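Local coordinates for protein putative methyltransferase from antibiotic biosynthesis pathway (Anabaena variabilis ATCC 29413, PDB 3EGE) that probably transfers methyl groups from S-adenosylmethionine to an acceptor molecule, as other members of its methyltransferase superfamily do, at residues Val50-Pro64 / His75-Leu88. Residues are numbered along the deposited sequence; the frame is centred on the assembly and turned at random.
With EDO (1,2-ethanediol), chain B.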
# COMPACT_ATOMS: atom_id res chain seq x y z
N VAL A 50 10.54 8.64 -3.49
CA VAL A 50 10.93 9.69 -4.46
C VAL A 50 9.83 10.73 -4.64
O VAL A 50 10.11 11.93 -4.68
CB VAL A 50 11.34 9.09 -5.86
CG1 VAL A 50 11.57 10.21 -6.91
CG2 VAL A 50 12.58 8.18 -5.70
N ALA A 51 8.59 10.25 -4.75
CA ALA A 51 7.41 11.11 -4.89
C ALA A 51 7.30 12.10 -3.70
O ALA A 51 7.08 13.30 -3.91
CB ALA A 51 6.12 10.23 -5.03
N LEU A 52 7.48 11.60 -2.48
CA LEU A 52 7.49 12.45 -1.27
C LEU A 52 8.74 13.30 -1.16
O LEU A 52 8.65 14.43 -0.68
CB LEU A 52 7.31 11.62 0.00
CG LEU A 52 5.90 11.02 0.13
CD1 LEU A 52 5.95 9.77 0.95
CD2 LEU A 52 4.92 12.05 0.69
N ALA A 53 9.89 12.79 -1.61
CA ALA A 53 11.13 13.59 -1.66
C ALA A 53 10.90 14.80 -2.56
O ALA A 53 11.24 15.92 -2.20
CB ALA A 53 12.35 12.76 -2.15
N ASN A 54 10.26 14.57 -3.71
CA ASN A 54 9.89 15.64 -4.65
C ASN A 54 8.89 16.66 -4.12
O ASN A 54 8.73 17.70 -4.75
CB ASN A 54 9.42 15.06 -5.99
CG ASN A 54 10.56 14.44 -6.80
OD1 ASN A 54 11.70 14.86 -6.69
ND2 ASN A 54 10.24 13.47 -7.62
N GLN A 55 8.23 16.37 -2.98
CA GLN A 55 7.37 17.36 -2.30
C GLN A 55 8.15 18.28 -1.36
O GLN A 55 7.53 19.11 -0.73
CB GLN A 55 6.26 16.67 -1.49
CG GLN A 55 5.25 15.86 -2.31
CD GLN A 55 4.38 16.71 -3.22
OE1 GLN A 55 4.20 16.37 -4.39
NE2 GLN A 55 3.85 17.82 -2.71
N GLY A 56 9.47 18.14 -1.25
CA GLY A 56 10.29 18.94 -0.35
C GLY A 56 10.56 18.29 1.00
O GLY A 56 10.56 18.98 2.03
N LEU A 57 10.78 16.98 1.00
CA LEU A 57 11.13 16.22 2.20
C LEU A 57 12.41 15.43 1.99
O LEU A 57 12.75 15.09 0.85
CB LEU A 57 10.01 15.23 2.54
CG LEU A 57 8.70 15.83 3.04
CD1 LEU A 57 7.60 14.78 3.02
CD2 LEU A 57 8.88 16.47 4.44
N PHE A 58 13.16 15.19 3.07
CA PHE A 58 14.30 14.26 3.04
C PHE A 58 13.68 12.92 3.47
O PHE A 58 12.85 12.90 4.39
CB PHE A 58 15.44 14.71 3.94
CG PHE A 58 16.09 15.97 3.49
CD1 PHE A 58 17.14 15.94 2.57
CD2 PHE A 58 15.64 17.22 3.97
CE1 PHE A 58 17.76 17.13 2.14
CE2 PHE A 58 16.24 18.41 3.54
CZ PHE A 58 17.31 18.37 2.62
N VAL A 59 14.02 11.84 2.76
CA VAL A 59 13.45 10.51 3.02
C VAL A 59 14.53 9.47 3.30
O VAL A 59 15.47 9.34 2.53
CB VAL A 59 12.56 9.99 1.83
CG1 VAL A 59 11.85 8.67 2.22
CG2 VAL A 59 11.50 11.01 1.42
N TYR A 60 14.39 8.74 4.41
CA TYR A 60 15.26 7.60 4.73
C TYR A 60 14.42 6.35 4.39
O TYR A 60 13.51 5.97 5.14
CB TYR A 60 15.72 7.60 6.20
CG TYR A 60 16.53 8.80 6.67
CD1 TYR A 60 17.31 9.57 5.80
CD2 TYR A 60 16.57 9.12 8.04
CE1 TYR A 60 18.06 10.66 6.25
CE2 TYR A 60 17.34 10.21 8.51
CZ TYR A 60 18.07 10.97 7.61
OH TYR A 60 18.80 12.03 8.06
N ALA A 61 14.73 5.74 3.24
CA ALA A 61 14.03 4.55 2.72
C ALA A 61 14.63 3.29 3.32
O ALA A 61 15.82 3.08 3.17
CB ALA A 61 14.13 4.49 1.20
N VAL A 62 13.80 2.48 3.98
CA VAL A 62 14.23 1.19 4.55
C VAL A 62 13.42 0.10 3.85
O VAL A 62 12.21 0.15 3.87
CB VAL A 62 14.04 1.11 6.09
CG1 VAL A 62 14.57 -0.23 6.64
CG2 VAL A 62 14.75 2.32 6.77
N GLU A 63 14.13 -0.86 3.22
CA GLU A 63 13.56 -1.98 2.48
C GLU A 63 14.48 -3.21 2.53
O GLU A 63 15.60 -3.11 2.07
CB GLU A 63 13.39 -1.56 1.00
CG GLU A 63 12.96 -2.69 0.00
CD GLU A 63 11.74 -3.45 0.50
OE1 GLU A 63 10.77 -2.78 0.92
OE2 GLU A 63 11.76 -4.70 0.51
N PRO A 64 14.01 -4.39 3.04
CA PRO A 64 14.92 -5.58 3.08
C PRO A 64 15.34 -6.17 1.71
O PRO A 64 16.44 -6.74 1.61
CB PRO A 64 14.09 -6.62 3.84
CG PRO A 64 12.69 -6.27 3.53
CD PRO A 64 12.69 -4.75 3.59
N HIS A 75 17.96 9.51 -6.03
CA HIS A 75 17.44 10.85 -5.80
C HIS A 75 18.29 11.51 -4.72
O HIS A 75 18.64 10.83 -3.73
CB HIS A 75 15.97 10.76 -5.37
CG HIS A 75 15.26 12.08 -5.37
ND1 HIS A 75 15.29 12.95 -4.30
CD2 HIS A 75 14.50 12.69 -6.32
CE1 HIS A 75 14.60 14.04 -4.59
NE2 HIS A 75 14.10 13.90 -5.80
N PRO A 76 18.64 12.81 -4.89
CA PRO A 76 19.49 13.49 -3.91
C PRO A 76 18.97 13.55 -2.46
O PRO A 76 19.79 13.59 -1.54
CB PRO A 76 19.62 14.93 -4.47
CG PRO A 76 19.20 14.86 -5.83
CD PRO A 76 18.27 13.73 -5.99
N GLN A 77 17.64 13.59 -2.30
CA GLN A 77 16.97 13.67 -1.00
C GLN A 77 16.41 12.33 -0.47
O GLN A 77 15.64 12.32 0.50
CB GLN A 77 15.87 14.77 -1.02
CG GLN A 77 16.41 16.24 -1.04
CD GLN A 77 16.89 16.75 -2.38
OE1 GLN A 77 16.43 16.31 -3.43
NE2 GLN A 77 17.81 17.71 -2.36
N VAL A 78 16.80 11.21 -1.09
CA VAL A 78 16.41 9.88 -0.63
C VAL A 78 17.69 9.12 -0.23
O VAL A 78 18.64 9.09 -1.01
CB VAL A 78 15.60 9.08 -1.70
CG1 VAL A 78 15.18 7.71 -1.17
CG2 VAL A 78 14.36 9.86 -2.12
N GLU A 79 17.72 8.58 1.00
CA GLU A 79 18.82 7.72 1.46
C GLU A 79 18.30 6.30 1.58
O GLU A 79 17.32 6.07 2.26
CB GLU A 79 19.44 8.19 2.78
CG GLU A 79 20.05 9.63 2.75
CD GLU A 79 21.16 9.84 1.74
OE1 GLU A 79 21.70 8.88 1.14
OE2 GLU A 79 21.52 11.01 1.52
N TRP A 80 18.97 5.34 0.94
CA TRP A 80 18.53 3.95 0.92
C TRP A 80 19.26 3.06 1.94
O TRP A 80 20.52 3.00 1.98
CB TRP A 80 18.68 3.36 -0.48
CG TRP A 80 17.73 2.25 -0.66
CD1 TRP A 80 17.89 0.93 -0.26
CD2 TRP A 80 16.41 2.36 -1.19
NE1 TRP A 80 16.77 0.21 -0.59
CE2 TRP A 80 15.83 1.05 -1.14
CE3 TRP A 80 15.67 3.42 -1.74
CZ2 TRP A 80 14.53 0.79 -1.60
CZ3 TRP A 80 14.36 3.15 -2.20
CH2 TRP A 80 13.81 1.84 -2.12
N PHE A 81 18.46 2.38 2.75
CA PHE A 81 18.91 1.42 3.76
C PHE A 81 18.26 0.04 3.51
O PHE A 81 17.02 -0.05 3.39
CB PHE A 81 18.49 1.90 5.16
CG PHE A 81 19.08 3.22 5.54
CD1 PHE A 81 18.45 4.41 5.17
CD2 PHE A 81 20.28 3.28 6.25
CE1 PHE A 81 19.00 5.67 5.53
CE2 PHE A 81 20.85 4.54 6.59
CZ PHE A 81 20.20 5.73 6.24
N THR A 82 19.09 -0.99 3.41
CA THR A 82 18.62 -2.37 3.29
C THR A 82 18.56 -2.97 4.70
O THR A 82 19.55 -3.06 5.39
CB THR A 82 19.48 -3.27 2.33
OG1 THR A 82 19.50 -2.67 1.02
CG2 THR A 82 18.86 -4.68 2.22
N GLY A 83 17.36 -3.36 5.10
CA GLY A 83 17.15 -3.92 6.44
C GLY A 83 15.69 -4.20 6.66
O GLY A 83 14.86 -3.82 5.83
N TYR A 84 15.39 -4.85 7.78
CA TYR A 84 14.03 -5.21 8.15
C TYR A 84 13.42 -4.18 9.08
O TYR A 84 14.11 -3.52 9.86
CB TYR A 84 14.02 -6.58 8.82
CG TYR A 84 14.52 -7.73 7.97
CD1 TYR A 84 13.74 -8.22 6.92
CD2 TYR A 84 15.74 -8.35 8.25
CE1 TYR A 84 14.18 -9.30 6.13
CE2 TYR A 84 16.21 -9.45 7.47
CZ TYR A 84 15.41 -9.91 6.42
OH TYR A 84 15.85 -10.97 5.66
N ALA A 85 12.10 -4.08 9.03
CA ALA A 85 11.32 -3.14 9.85
C ALA A 85 11.52 -3.28 11.36
O ALA A 85 11.46 -2.27 12.09
CB ALA A 85 9.85 -3.24 9.50
N GLU A 86 11.79 -4.51 11.82
CA GLU A 86 11.98 -4.82 13.25
C GLU A 86 13.32 -4.40 13.88
O GLU A 86 13.50 -4.52 15.11
CB GLU A 86 11.72 -6.31 13.55
CG GLU A 86 12.69 -7.37 12.95
CD GLU A 86 12.33 -7.88 11.55
OE1 GLU A 86 11.39 -7.33 10.91
OE2 GLU A 86 13.01 -8.86 11.09
N ASN A 87 14.26 -3.99 13.03
CA ASN A 87 15.59 -3.58 13.46
C ASN A 87 16.15 -2.53 12.48
O ASN A 87 16.89 -2.85 11.53
CB ASN A 87 16.49 -4.79 13.58
CG ASN A 87 17.89 -4.44 14.07
OD1 ASN A 87 18.08 -3.50 14.87
ND2 ASN A 87 18.88 -5.20 13.61
N LEU A 88 15.75 -1.28 12.71
CA LEU A 88 16.16 -0.15 11.91
C LEU A 88 17.54 0.32 12.38
O LEU A 88 17.76 0.45 13.58
CB LEU A 88 15.14 0.97 11.99
CG LEU A 88 13.68 0.64 11.61
CD1 LEU A 88 12.72 1.83 11.93
CD2 LEU A 88 13.53 0.22 10.15
C1 EDO B . 7.93 -4.64 1.84
O1 EDO B . 8.96 -4.10 2.65
C2 EDO B . 7.36 -3.53 0.96
O2 EDO B . 7.14 -4.03 -0.35
O HOH W 1 17.12 -2.91 -0.06
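The six-membered ring of Trp-80 is covered on one face by Ala-61 CB, 3.9 Å from its centroid and 27° off the normal, a CH-pi contact; Glu-63 runs alongside the indole, its CB 3.7 Å from Trp-80 CZ2. A water at the indole edge accepts from Trp-80 NE1 and Thr-82 OG1 and donates to Glu-63 O, tying the strand ends together.

Strands 58-62 and 78-81 run parallel, joined by five backbone hydrogen bonds, the first from Val-59 N to Gln-77 O (2.8 Å) and the last from Glu-63 N to Phe-81 O (3.0 Å), Gln-77 and Glu-63 lying just outside the strands. Both belong to a beta-alpha-beta unit whose helix is 66-70, and strand 78-81 is the outermost strand at this side of the Rossmann-like sheet. On the face opposite Trp-80, Phe-81 CE1 packs on Tyr-60 CB (3.9 Å) and Val-62 CG1 on Leu-88 CD2 (3.7 Å).

At the other end, His-75 reaches helix 47-53 with CG anti to its own N (chi1 -168°). Its NE2 donates to Asn-54 OD1 at 2.7 Å, bent to 140° and from above the amide plane, while ND1 accepts from Gln-77 N; both ring nitrogens are engaged. Ala-53 CB sits in the corner formed by this ring and Val-78 CG2 (3.5 Å from CG2).

Glu-63 OE1 takes hydrogen bonds from Gly-44 N and a bound ethanediol, and OE2 one from Ser-65 N. This acidic group, beside a glycine-rich loop after strand 37-41, is consistent with the carboxylate that holds the ribose hydroxyls of S-adenosylmethionine in related enzymes.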